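Local structure of quinone oxidoreductase (1IYZ) at residues A114-K119 with F242-L247; A133-L138 with G293-V298; L194-K199 with V215-A220. The protein probably catalyses the NADPH-dependent reduction of quinones, with NADPH bound along a Rossmann-type nucleotide-binding domain. One frame throughout, in Å; residues are numbered along the deposited sequence.

Interaction 1. Residues A114-K119 with F242-L247; sequences AYLALK and FWLTPL. With NDP (NADPH dihydro-nicotinamide-adenine-dinucleotide phosphate), chain B.
F242 lays its ring against helix 108-120, and the positions of its neighbours define how. A117 CB stands over one face, 4.1 Å above the ring plane and displaced toward the rim, so the methyl does not sit over the ring centre. L116 CB meets the same ring at its edge, in plane, 3.9 Å from F242 CE2. Both helix residues thus approach the CE2 end of the ring, one from over the face and the other at the edge near CE2 and CZ. F242 CG is anti to the backbone N (chi1 179°), which carries the ring to the helix. The nicotinamide carboxamide lies at another part of the ring edge, with its C7N in the ring plane.

Segment 242-247 directly follows strand 238-241, the last strand of the six-stranded parallel Rossmann sheet, and its backbone reads both ends of the amide. NADPH N7N donates to F242 O at 2.9 Å, and L244 N donates to NADPH O7N, also at 2.9 Å and nearly straight (171°). With an alanine in place of F242, the ring wedged between the helix and the carboxamide would be lost, and a gap would probably open beside A117 that leaves this side of the amide less firmly packed.

Farther from the cofactor, L116 CD1 carries the leucine contacts. L116 CD1 lies 3.7 Å from L244 CD2, the two side chains roughly perpendicular. L116 CD1 is also 3.8 Å from L247 CD1, and here the side chains run alongside one another, pointing opposite ways. T113, one helical turn before A117, touches both F242 and L244. Helix 251-261 extends the apolar layer, A257 meeting L116 and L253 meeting L247.

Interaction 2. Residues A133-L138 with G293-V298; sequences AAAGAL and GHTGKV. With NDP (NADPH dihydro-nicotinamide-adenine-dinucleotide phosphate), chain B.
The backbones of A135 and G296 meet where the glycine-containing turn of the Rossmann domain passes the approach to strand 297-301. G296 N donates to A135 O at 2.9 Å, in the carbonyl plane and on a lone pair, though bent to 146° at the hydrogen. A type I turn runs from A133 to G136, closed by G136 N to A133 O at 3.1 Å, and G136 is the N-cap residue of helix 137-148. This is the cofactor pyrophosphate loop: A137 N, in the first turn of that helix, donates to NADPH O1A at 2.7 Å and 164°. G136 passes the cofactor where a CB would collide with NADPH O2A. G296 has a positive phi (91°) in a conformation that by itself calls for glycine.

Side chains add smaller contacts. A135 CB lies 4.1 Å from T295 CG2, and H294 NE2 is 3.6 Å from NADPH O1A, while its ND1 is hydrogen-bonded to D291 O. K297 leaves the strand with CG anti to the backbone N, then bends at chi2; its NZ goes on to N38 OD1 and a salt bridge with E62. The bend brings K297 CD to 3.5 Å from A137 CB.

Interaction 3. Residues L194-K199 with V215-A220; sequences LEVRGK and VYIGAA. With NDP (NADPH dihydro-nicotinamide-adenine-dinucleotide phosphate), chain B.
E195 O is gripped by two successive N-H groups of the facing segment, I217 N at 2.8 Å and G218 N at 3.0 Å. The G218 donor lies in the carbonyl plane, whereas that of I217 is tilted from it. Just past this pair of hydrogen bonds, I217 O faces the cofactor and accepts from NADPH N7N at 2.7 Å and 163°. The I217 side chain divides its work: CG1 sits beside the backbone N (chi1 -62°), leaving I217 CG2 anti to it and against nicotinamide C2N at 3.4 Å, while CG1 extends the other branch so that CD1 packs on L194 CB. One residue on, G218 passes the nicotinamide ribose where a CB would collide with NADPH O3D.

These loops follow the C-terminal ends of strands 190-195 and 212-216, neighbouring parallel strands of the Rossmann sheet joined by a beta-alpha-beta crossover through helix 201-205. The pairing is still regular at E195 N, which donates to V215 O at 2.8 Å. On that side of the sheet where L194 and V215 project, the two lie side by side, L194 CD2 3.9 Å from V215 CB. Beyond the strands the two segments are tied again by A220 N to V196 O at 3.2 Å.

Second-shell contacts fix the loop after E195. Its side chain bends at chi2 and returns to its own segment, with OE1 accepting from G198 N at 2.7 Å, close to head-on, while OE2 is bonded to S204 OG. The hydroxyl end of Y216 abuts G198 CA, where a side chain would collide. Farther out, Q132 OE1 accepts from V196 N, and R197 makes a salt bridge with E221 and a cation-pi contact with Y177.

In the fold
The three contacts follow NADPH from its carboxamide to its pyrophosphate: interaction 1 lies at the carboxamide, interaction 3 at the nicotinamide and its ribose, interaction 2 at the pyrophosphate. Interactions 1 and 3 share the amide nitrogen through F242 O and I217 O, and their centres are 13 Å apart. They also pack directly, A117 CB standing 3.9 Å from I217 CD1. Interactions 2 and 3, centred 15 Å apart, join through A133 CB and V196 CG2 at 3.7 Å. Interactions 1 and 2 are 18 Å apart between centres, yet A114 N comes within 4.1 Å of L138 CD2. In sequence, interaction 3 is nested within the loops closed by the other two.

Interaction 1. Residues A114-K119 with F242-L247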
loop_
_atom_site.group_PDB
_atom_site.type_symbol
_atom_site.label_atom_id
_atom_site.label_comp_id
_atom_site.label_asym_id
_atom_site.label_seq_id
_atom_site.Cartn_x
_atom_site.Cartn_y
_atom_site.Cartn_z
ATOM N N ALA A 114 17.600 -4.491 5.872
ATOM C CA ALA A 114 17.482 -3.804 4.589
ATOM C C ALA A 114 18.610 -2.810 4.378
ATOM O O ALA A 114 19.216 -2.755 3.310
ATOM C CB ALA A 114 16.134 -3.093 4.492
ATOM N N TYR A 115 18.893 -2.022 5.405
ATOM C CA TYR A 115 19.941 -1.022 5.310
ATOM C C TYR A 115 21.334 -1.641 5.186
ATOM O O TYR A 115 22.087 -1.309 4.262
ATOM C CB TYR A 115 19.876 -0.079 6.513
ATOM C CG TYR A 115 20.982 0.943 6.520
ATOM C CD1 TYR A 115 22.186 0.691 7.181
ATOM C CD2 TYR A 115 20.850 2.140 5.815
ATOM C CE1 TYR A 115 23.231 1.608 7.137
ATOM C CE2 TYR A 115 21.884 3.059 5.760
ATOM C CZ TYR A 115 23.071 2.789 6.422
ATOM O OH TYR A 115 24.099 3.700 6.369
ATOM N N LEU A 116 21.682 -2.541 6.103
ATOM C CA LEU A 116 22.994 -3.176 6.050
ATOM C C LEU A 116 23.217 -3.947 4.750
ATOM O O LEU A 116 24.308 -3.915 4.181
ATOM C CB LEU A 116 23.187 -4.101 7.249
ATOM C CG LEU A 116 23.244 -3.339 8.573
ATOM C CD1 LEU A 116 23.455 -4.307 9.719
ATOM C CD2 LEU A 116 24.358 -2.311 8.504
ATOM N N ALA A 117 22.187 -4.632 4.269
ATOM C CA ALA A 117 22.326 -5.382 3.027
ATOM C C ALA A 117 22.628 -4.434 1.854
ATOM O O ALA A 117 23.452 -4.741 0.995
ATOM C CB ALA A 117 21.060 -6.177 2.756
ATOM N N LEU A 118 21.972 -3.281 1.821
ATOM C CA LEU A 118 22.204 -2.337 0.745
ATOM C C LEU A 118 23.556 -1.666 0.901
ATOM O O LEU A 118 24.257 -1.450 -0.085
ATOM C CB LEU A 118 21.096 -1.278 0.703
ATOM C CG LEU A 118 19.712 -1.733 0.228
ATOM C CD1 LEU A 118 18.711 -0.601 0.376
ATOM C CD2 LEU A 118 19.789 -2.180 -1.217
ATOM N N LYS A 119 23.925 -1.338 2.138
ATOM C CA LYS A 119 25.207 -0.681 2.396
ATOM C C LYS A 119 26.366 -1.605 2.022
ATOM O O LYS A 119 27.336 -1.184 1.384
ATOM C CB LYS A 119 25.310 -0.274 3.865
ATOM N N PHE A 242 24.681 -13.063 3.393
ATOM C CA PHE A 242 24.340 -12.088 4.413
ATOM C C PHE A 242 23.609 -12.679 5.602
ATOM O O PHE A 242 22.708 -13.507 5.450
ATOM C CB PHE A 242 23.502 -10.963 3.784
ATOM C CG PHE A 242 23.070 -9.905 4.761
ATOM C CD1 PHE A 242 21.983 -10.120 5.607
ATOM C CD2 PHE A 242 23.775 -8.711 4.864
ATOM C CE1 PHE A 242 21.605 -9.167 6.547
ATOM C CE2 PHE A 242 23.410 -7.748 5.800
ATOM C CZ PHE A 242 22.319 -7.978 6.647
ATOM N N TRP A 243 24.017 -12.240 6.787
ATOM C CA TRP A 243 23.399 -12.674 8.033
ATOM C C TRP A 243 23.544 -11.557 9.063
ATOM O O TRP A 243 24.646 -11.225 9.502
ATOM C CB TRP A 243 24.041 -13.971 8.526
ATOM C CG TRP A 243 23.400 -14.512 9.755
ATOM C CD1 TRP A 243 22.096 -14.371 10.127
ATOM C CD2 TRP A 243 24.029 -15.284 10.779
ATOM N NE1 TRP A 243 21.874 -15.004 11.325
ATOM C CE2 TRP A 243 23.044 -15.574 11.748
ATOM C CE3 TRP A 243 25.332 -15.762 10.977
ATOM C CZ2 TRP A 243 23.318 -16.319 12.899
ATOM C CZ3 TRP A 243 25.606 -16.507 12.127
ATOM C CH2 TRP A 243 24.601 -16.775 13.069
ATOM N N LEU A 244 22.407 -10.979 9.434
ATOM C CA LEU A 244 22.329 -9.856 10.371
ATOM C C LEU A 244 22.959 -10.024 11.766
ATOM O O LEU A 244 23.633 -9.119 12.262
ATOM C CB LEU A 244 20.850 -9.465 10.519
ATOM C CG LEU A 244 20.380 -8.102 11.040
ATOM C CD1 LEU A 244 19.717 -8.274 12.376
ATOM C CD2 LEU A 244 21.533 -7.123 11.099
ATOM N N THR A 245 22.741 -11.175 12.394
ATOM C CA THR A 245 23.246 -11.418 13.739
ATOM C C THR A 245 24.679 -10.976 14.021
ATOM O O THR A 245 24.909 -10.129 14.884
ATOM C CB THR A 245 23.125 -12.895 14.119
ATOM O OG1 THR A 245 21.797 -13.353 13.847
ATOM C CG2 THR A 245 23.431 -13.074 15.594
ATOM N N PRO A 246 25.666 -11.556 13.314
ATOM C CA PRO A 246 27.063 -11.179 13.540
ATOM C C PRO A 246 27.249 -9.672 13.461
ATOM O O PRO A 246 27.818 -9.057 14.364
ATOM C CB PRO A 246 27.801 -11.904 12.423
ATOM C CG PRO A 246 26.951 -13.112 12.184
ATOM C CD PRO A 246 25.564 -12.542 12.222
ATOM N N LEU A 247 26.757 -9.078 12.380
ATOM C CA LEU A 247 26.874 -7.639 12.191
ATOM C C LEU A 247 26.508 -6.877 13.458
ATOM O O LEU A 247 27.209 -5.956 13.858
ATOM C CB LEU A 247 25.982 -7.190 11.033
ATOM C CG LEU A 247 26.243 -7.956 9.734
ATOM C CD1 LEU A 247 25.458 -7.312 8.598
ATOM C CD2 LEU A 247 27.744 -7.962 9.428
HETATM P PA NDP B . 8.141 -11.476 5.298
HETATM O O1A NDP B . 7.156 -10.958 5.896
HETATM O O2A NDP B . 8.893 -11.014 4.025
HETATM O O5B NDP B . 7.701 -13.096 4.723
HETATM C C5B NDP B . 8.387 -13.917 3.813
HETATM C C4B NDP B . 7.848 -13.664 2.438
HETATM O O4B NDP B . 8.799 -14.336 1.622
HETATM C C3B NDP B . 6.494 -14.295 2.083
HETATM O O3B NDP B . 5.421 -13.414 2.508
HETATM C C2B NDP B . 6.656 -14.607 0.602
HETATM O O2B NDP B . 6.157 -13.503 -0.140
HETATM C C1B NDP B . 8.222 -14.810 0.413
HETATM N N9A NDP B . 8.372 -16.232 0.067
HETATM C C8A NDP B . 8.794 -16.750 -1.088
HETATM N N7A NDP B . 8.746 -18.086 -1.029
HETATM C C5A NDP B . 8.291 -18.352 0.175
HETATM C C6A NDP B . 8.045 -19.624 0.675
HETATM N N6A NDP B . 8.259 -20.732 -0.026
HETATM N N1A NDP B . 7.562 -19.673 1.917
HETATM C C2A NDP B . 7.319 -18.558 2.663
HETATM N N3A NDP B . 7.554 -17.341 2.169
HETATM C C4A NDP B . 8.041 -17.224 0.899
HETATM O O3 NDP B . 9.451 -12.037 5.951
HETATM P PN NDP B . 10.131 -12.256 7.360
HETATM O O1N NDP B . 11.016 -11.214 7.842
HETATM O O2N NDP B . 10.148 -13.692 7.801
HETATM O O5D NDP B . 11.348 -12.732 6.365
HETATM C C5D NDP B . 11.311 -13.843 5.391
HETATM C C4D NDP B . 12.692 -13.954 4.662
HETATM O O4D NDP B . 13.575 -12.901 5.101
HETATM C C3D NDP B . 13.391 -15.257 5.051
HETATM O O3D NDP B . 13.974 -15.830 3.884
HETATM C C2D NDP B . 14.369 -14.822 6.113
HETATM O O2D NDP B . 15.363 -15.803 6.361
HETATM C C1D NDP B . 14.852 -13.500 5.415
HETATM N N1N NDP B . 15.653 -12.668 6.370
HETATM C C2N NDP B . 17.032 -12.989 6.409
HETATM C C3N NDP B . 17.871 -12.220 7.313
HETATM C C7N NDP B . 19.330 -12.507 7.383
HETATM O O7N NDP B . 20.044 -12.267 8.388
HETATM N N7N NDP B . 19.965 -13.050 6.309
HETATM C C4N NDP B . 17.266 -11.212 8.089
HETATM C C5N NDP B . 15.924 -10.921 8.033
HETATM C C6N NDP B . 15.110 -11.646 7.172
HETATM P P2B NDP B . 5.534 -13.707 -1.670
HETATM O O1X NDP B . 5.383 -12.332 -2.192
HETATM O O2X NDP B . 6.534 -14.495 -2.402
HETATM O O3X NDP B . 4.273 -14.436 -1.430
#

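Interaction 2. Residues A133-L138 with G293-V298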
loop_
_atom_site.group_PDB
_atom_site.type_symbol
_atom_site.label_atom_id
_atom_site.label_comp_id
_atom_site.label_asym_id
_atom_site.label_seq_id
_atom_site.Cartn_x
_atom_site.Cartn_y
_atom_site.Cartn_z
ATOM N N ALA A 133 9.711 -10.700 -2.544
ATOM C CA ALA A 133 8.827 -10.795 -1.379
ATOM C C ALA A 133 8.572 -9.375 -0.877
ATOM O O ALA A 133 8.509 -9.127 0.327
ATOM C CB ALA A 133 9.480 -11.627 -0.294
ATOM N N ALA A 134 8.419 -8.458 -1.828
ATOM C CA ALA A 134 8.231 -7.035 -1.565
ATOM C C ALA A 134 7.015 -6.583 -0.764
ATOM O O ALA A 134 6.874 -5.399 -0.474
ATOM C CB ALA A 134 8.276 -6.285 -2.883
ATOM N N ALA A 135 6.136 -7.505 -0.405
ATOM C CA ALA A 135 4.953 -7.138 0.358
ATOM C C ALA A 135 5.017 -7.676 1.792
ATOM O O ALA A 135 4.027 -7.626 2.526
ATOM C CB ALA A 135 3.712 -7.653 -0.348
ATOM N N GLY A 136 6.188 -8.173 2.189
ATOM C CA GLY A 136 6.349 -8.720 3.520
ATOM C C GLY A 136 7.086 -7.788 4.456
ATOM O O GLY A 136 7.331 -6.628 4.122
ATOM N N ALA A 137 7.447 -8.289 5.637
ATOM C CA ALA A 137 8.154 -7.471 6.606
ATOM C C ALA A 137 9.480 -6.971 6.035
ATOM O O ALA A 137 9.695 -5.766 5.915
ATOM C CB ALA A 137 8.383 -8.254 7.881
ATOM N N LEU A 138 10.368 -7.890 5.669
ATOM C CA LEU A 138 11.663 -7.492 5.123
ATOM C C LEU A 138 11.522 -6.766 3.790
ATOM O O LEU A 138 12.290 -5.851 3.498
ATOM C CB LEU A 138 12.578 -8.713 4.962
ATOM C CG LEU A 138 14.057 -8.485 4.618
ATOM C CD1 LEU A 138 14.278 -8.624 3.140
ATOM C CD2 LEU A 138 14.509 -7.111 5.105
ATOM N N GLY A 293 -0.150 -15.524 1.916
ATOM C CA GLY A 293 -1.211 -14.601 1.594
ATOM C C GLY A 293 -0.998 -13.313 2.360
ATOM O O GLY A 293 -1.352 -12.239 1.876
ATOM N N HIS A 294 -0.393 -13.414 3.542
ATOM C CA HIS A 294 -0.169 -12.247 4.383
ATOM C C HIS A 294 0.817 -11.223 3.839
ATOM O O HIS A 294 1.648 -11.524 2.980
ATOM C CB HIS A 294 0.275 -12.681 5.787
ATOM C CG HIS A 294 1.757 -12.635 6.007
ATOM N ND1 HIS A 294 2.629 -13.532 5.430
ATOM C CD2 HIS A 294 2.521 -11.787 6.739
ATOM C CE1 HIS A 294 3.866 -13.241 5.796
ATOM N NE2 HIS A 294 3.828 -12.186 6.590
ATOM N N THR A 295 0.700 -10.000 4.354
ATOM C CA THR A 295 1.581 -8.898 3.985
ATOM C C THR A 295 1.912 -8.109 5.255
ATOM O O THR A 295 1.077 -8.001 6.160
ATOM C CB THR A 295 0.916 -7.946 2.975
ATOM O OG1 THR A 295 -0.161 -7.256 3.610
ATOM C CG2 THR A 295 0.381 -8.717 1.786
ATOM N N GLY A 296 3.126 -7.570 5.324
ATOM C CA GLY A 296 3.523 -6.807 6.493
ATOM C C GLY A 296 4.196 -7.658 7.554
ATOM O O GLY A 296 4.552 -8.812 7.321
ATOM N N LYS A 297 4.365 -7.088 8.737
ATOM C CA LYS A 297 5.009 -7.783 9.837
ATOM C C LYS A 297 3.991 -8.519 10.686
ATOM O O LYS A 297 2.913 -7.997 10.986
ATOM C CB LYS A 297 5.748 -6.775 10.718
ATOM C CG LYS A 297 6.580 -7.372 11.830
ATOM C CD LYS A 297 7.926 -7.836 11.306
ATOM C CE LYS A 297 8.878 -8.139 12.447
ATOM N NZ LYS A 297 10.216 -8.539 11.949
ATOM N N VAL A 298 4.321 -9.742 11.070
ATOM C CA VAL A 298 3.432 -10.499 11.929
ATOM C C VAL A 298 3.793 -9.992 13.311
ATOM O O VAL A 298 4.966 -9.912 13.652
ATOM C CB VAL A 298 3.708 -12.008 11.850
ATOM C CG1 VAL A 298 2.921 -12.738 12.936
ATOM C CG2 VAL A 298 3.333 -12.526 10.463
HETATM P PA NDP B . 8.141 -11.476 5.298
HETATM O O1A NDP B . 7.156 -10.958 5.896
HETATM O O2A NDP B . 8.893 -11.014 4.025
HETATM O O5B NDP B . 7.701 -13.096 4.723
HETATM C C5B NDP B . 8.387 -13.917 3.813
HETATM C C4B NDP B . 7.848 -13.664 2.438
HETATM O O4B NDP B . 8.799 -14.336 1.622
HETATM C C3B NDP B . 6.494 -14.295 2.083
HETATM O O3B NDP B . 5.421 -13.414 2.508
HETATM C C2B NDP B . 6.656 -14.607 0.602
HETATM O O2B NDP B . 6.157 -13.503 -0.140
HETATM C C1B NDP B . 8.222 -14.810 0.413
HETATM N N9A NDP B . 8.372 -16.232 0.067
HETATM C C8A NDP B . 8.794 -16.750 -1.088
HETATM N N7A NDP B . 8.746 -18.086 -1.029
HETATM C C5A NDP B . 8.291 -18.352 0.175
HETATM C C6A NDP B . 8.045 -19.624 0.675
HETATM N N6A NDP B . 8.259 -20.732 -0.026
HETATM N N1A NDP B . 7.562 -19.673 1.917
HETATM C C2A NDP B . 7.319 -18.558 2.663
HETATM N N3A NDP B . 7.554 -17.341 2.169
HETATM C C4A NDP B . 8.041 -17.224 0.899
HETATM O O3 NDP B . 9.451 -12.037 5.951
HETATM P PN NDP B . 10.131 -12.256 7.360
HETATM O O1N NDP B . 11.016 -11.214 7.842
HETATM O O2N NDP B . 10.148 -13.692 7.801
HETATM O O5D NDP B . 11.348 -12.732 6.365
HETATM C C5D NDP B . 11.311 -13.843 5.391
HETATM C C4D NDP B . 12.692 -13.954 4.662
HETATM O O4D NDP B . 13.575 -12.901 5.101
HETATM C C3D NDP B . 13.391 -15.257 5.051
HETATM O O3D NDP B . 13.974 -15.830 3.884
HETATM C C2D NDP B . 14.369 -14.822 6.113
HETATM O O2D NDP B . 15.363 -15.803 6.361
HETATM C C1D NDP B . 14.852 -13.500 5.415
HETATM N N1N NDP B . 15.653 -12.668 6.370
HETATM C C2N NDP B . 17.032 -12.989 6.409
HETATM C C3N NDP B . 17.871 -12.220 7.313
HETATM C C7N NDP B . 19.330 -12.507 7.383
HETATM O O7N NDP B . 20.044 -12.267 8.388
HETATM N N7N NDP B . 19.965 -13.050 6.309
HETATM C C4N NDP B . 17.266 -11.212 8.089
HETATM C C5N NDP B . 15.924 -10.921 8.033
HETATM C C6N NDP B . 15.110 -11.646 7.172
HETATM P P2B NDP B . 5.534 -13.707 -1.670
HETATM O O1X NDP B . 5.383 -12.332 -2.192
HETATM O O2X NDP B . 6.534 -14.495 -2.402
HETATM O O3X NDP B . 4.273 -14.436 -1.430
#

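Interaction 3. Residues L194-K199 with V215-A220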
loop_
_atom_site.group_PDB
_atom_site.type_symbol
_atom_site.label_atom_id
_atom_site.label_comp_id
_atom_site.label_asym_id
_atom_site.label_seq_id
_atom_site.Cartn_x
_atom_site.Cartn_y
_atom_site.Cartn_z
ATOM N N LEU A 194 18.087 -8.293 -3.962
ATOM C CA LEU A 194 18.002 -8.797 -2.600
ATOM C C LEU A 194 17.304 -10.151 -2.703
ATOM O O LEU A 194 16.092 -10.230 -2.884
ATOM C CB LEU A 194 17.215 -7.815 -1.729
ATOM C CG LEU A 194 17.800 -6.400 -1.791
ATOM C CD1 LEU A 194 17.028 -5.454 -0.872
ATOM C CD2 LEU A 194 19.271 -6.453 -1.398
ATOM N N GLU A 195 18.093 -11.215 -2.609
ATOM C CA GLU A 195 17.593 -12.586 -2.729
ATOM C C GLU A 195 17.089 -13.195 -1.440
ATOM O O GLU A 195 17.878 -13.506 -0.550
ATOM C CB GLU A 195 18.693 -13.488 -3.281
ATOM C CG GLU A 195 18.551 -13.828 -4.739
ATOM C CD GLU A 195 17.414 -14.786 -4.993
ATOM O OE1 GLU A 195 17.319 -15.785 -4.252
ATOM O OE2 GLU A 195 16.626 -14.549 -5.937
ATOM N N VAL A 196 15.777 -13.384 -1.342
ATOM C CA VAL A 196 15.209 -13.982 -0.144
ATOM C C VAL A 196 14.593 -15.327 -0.503
ATOM O O VAL A 196 14.218 -16.103 0.375
ATOM C CB VAL A 196 14.136 -13.071 0.496
ATOM C CG1 VAL A 196 14.739 -11.722 0.845
ATOM C CG2 VAL A 196 12.976 -12.894 -0.451
ATOM N N ARG A 197 14.507 -15.600 -1.804
ATOM C CA ARG A 197 13.933 -16.848 -2.298
ATOM C C ARG A 197 14.961 -17.969 -2.248
ATOM O O ARG A 197 14.765 -18.980 -1.567
ATOM C CB ARG A 197 13.445 -16.663 -3.731
ATOM C CG ARG A 197 12.466 -15.511 -3.892
ATOM C CD ARG A 197 11.195 -15.970 -4.576
ATOM N NE ARG A 197 11.364 -16.113 -6.014
ATOM C CZ ARG A 197 10.674 -16.964 -6.762
ATOM N NH1 ARG A 197 9.767 -17.757 -6.200
ATOM N NH2 ARG A 197 10.887 -17.016 -8.069
ATOM N N GLY A 198 16.052 -17.790 -2.988
ATOM C CA GLY A 198 17.119 -18.775 -2.999
ATOM C C GLY A 198 17.023 -19.877 -4.034
ATOM O O GLY A 198 18.045 -20.403 -4.474
ATOM N N LYS A 199 15.805 -20.225 -4.434
ATOM C CA LYS A 199 15.605 -21.295 -5.404
ATOM C C LYS A 199 16.054 -20.948 -6.824
ATOM O O LYS A 199 16.574 -21.807 -7.540
ATOM C CB LYS A 199 14.132 -21.725 -5.409
ATOM N N VAL A 215 22.586 -9.778 -3.272
ATOM C CA VAL A 215 22.764 -10.010 -1.848
ATOM C C VAL A 215 21.932 -11.218 -1.451
ATOM O O VAL A 215 20.708 -11.217 -1.591
ATOM C CB VAL A 215 22.306 -8.803 -1.031
ATOM C CG1 VAL A 215 22.585 -9.038 0.449
ATOM C CG2 VAL A 215 23.003 -7.554 -1.535
ATOM N N TYR A 216 22.595 -12.257 -0.966
ATOM C CA TYR A 216 21.902 -13.469 -0.569
ATOM C C TYR A 216 21.423 -13.312 0.865
ATOM O O TYR A 216 22.184 -13.499 1.813
ATOM C CB TYR A 216 22.849 -14.656 -0.693
ATOM C CG TYR A 216 22.140 -15.942 -0.971
ATOM C CD1 TYR A 216 21.301 -16.518 -0.022
ATOM C CD2 TYR A 216 22.272 -16.567 -2.199
ATOM C CE1 TYR A 216 20.608 -17.690 -0.292
ATOM C CE2 TYR A 216 21.585 -17.736 -2.483
ATOM C CZ TYR A 216 20.753 -18.294 -1.528
ATOM O OH TYR A 216 20.059 -19.444 -1.824
ATOM N N ILE A 217 20.151 -12.972 1.021
ATOM C CA ILE A 217 19.584 -12.753 2.347
ATOM C C ILE A 217 18.833 -13.947 2.922
ATOM O O ILE A 217 18.703 -14.077 4.137
ATOM C CB ILE A 217 18.662 -11.522 2.325
ATOM C CG1 ILE A 217 19.478 -10.286 1.970
ATOM C CG2 ILE A 217 18.019 -11.319 3.672
ATOM C CD1 ILE A 217 18.642 -9.046 1.808
ATOM N N GLY A 218 18.346 -14.823 2.053
ATOM C CA GLY A 218 17.625 -15.985 2.528
ATOM C C GLY A 218 17.337 -17.025 1.466
ATOM O O GLY A 218 17.520 -16.796 0.268
ATOM N N ALA A 219 16.899 -18.187 1.934
ATOM C CA ALA A 219 16.531 -19.313 1.085
ATOM C C ALA A 219 15.239 -19.839 1.701
ATOM O O ALA A 219 15.141 -21.007 2.078
ATOM C CB ALA A 219 17.613 -20.376 1.128
ATOM N N ALA A 220 14.255 -18.950 1.813
ATOM C CA ALA A 220 12.961 -19.267 2.406
ATOM C C ALA A 220 12.127 -20.282 1.625
ATOM O O ALA A 220 11.284 -20.971 2.204
ATOM C CB ALA A 220 12.160 -17.979 2.612
HETATM P PA NDP B . 8.141 -11.476 5.298
HETATM O O1A NDP B . 7.156 -10.958 5.896
HETATM O O2A NDP B . 8.893 -11.014 4.025
HETATM O O5B NDP B . 7.701 -13.096 4.723
HETATM C C5B NDP B . 8.387 -13.917 3.813
HETATM C C4B NDP B . 7.848 -13.664 2.438
HETATM O O4B NDP B . 8.799 -14.336 1.622
HETATM C C3B NDP B . 6.494 -14.295 2.083
HETATM O O3B NDP B . 5.421 -13.414 2.508
HETATM C C2B NDP B . 6.656 -14.607 0.602
HETATM O O2B NDP B . 6.157 -13.503 -0.140
HETATM C C1B NDP B . 8.222 -14.810 0.413
HETATM N N9A NDP B . 8.372 -16.232 0.067
HETATM C C8A NDP B . 8.794 -16.750 -1.088
HETATM N N7A NDP B . 8.746 -18.086 -1.029
HETATM C C5A NDP B . 8.291 -18.352 0.175
HETATM C C6A NDP B . 8.045 -19.624 0.675
HETATM N N6A NDP B . 8.259 -20.732 -0.026
HETATM N N1A NDP B . 7.562 -19.673 1.917
HETATM C C2A NDP B . 7.319 -18.558 2.663
HETATM N N3A NDP B . 7.554 -17.341 2.169
HETATM C C4A NDP B . 8.041 -17.224 0.899
HETATM O O3 NDP B . 9.451 -12.037 5.951
HETATM P PN NDP B . 10.131 -12.256 7.360
HETATM O O1N NDP B . 11.016 -11.214 7.842
HETATM O O2N NDP B . 10.148 -13.692 7.801
HETATM O O5D NDP B . 11.348 -12.732 6.365
HETATM C C5D NDP B . 11.311 -13.843 5.391
HETATM C C4D NDP B . 12.692 -13.954 4.662
HETATM O O4D NDP B . 13.575 -12.901 5.101
HETATM C C3D NDP B . 13.391 -15.257 5.051
HETATM O O3D NDP B . 13.974 -15.830 3.884
HETATM C C2D NDP B . 14.369 -14.822 6.113
HETATM O O2D NDP B . 15.363 -15.803 6.361
HETATM C C1D NDP B . 14.852 -13.500 5.415
HETATM N N1N NDP B . 15.653 -12.668 6.370
HETATM C C2N NDP B . 17.032 -12.989 6.409
HETATM C C3N NDP B . 17.871 -12.220 7.313
HETATM C C7N NDP B . 19.330 -12.507 7.383
HETATM O O7N NDP B . 20.044 -12.267 8.388
HETATM N N7N NDP B . 19.965 -13.050 6.309
HETATM C C4N NDP B . 17.266 -11.212 8.089
HETATM C C5N NDP B . 15.924 -10.921 8.033
HETATM C C6N NDP B . 15.110 -11.646 7.172
HETATM P P2B NDP B . 5.534 -13.707 -1.670
HETATM O O1X NDP B . 5.383 -12.332 -2.192
HETATM O O2X NDP B . 6.534 -14.495 -2.402
HETATM O O3X NDP B . 4.273 -14.436 -1.430
#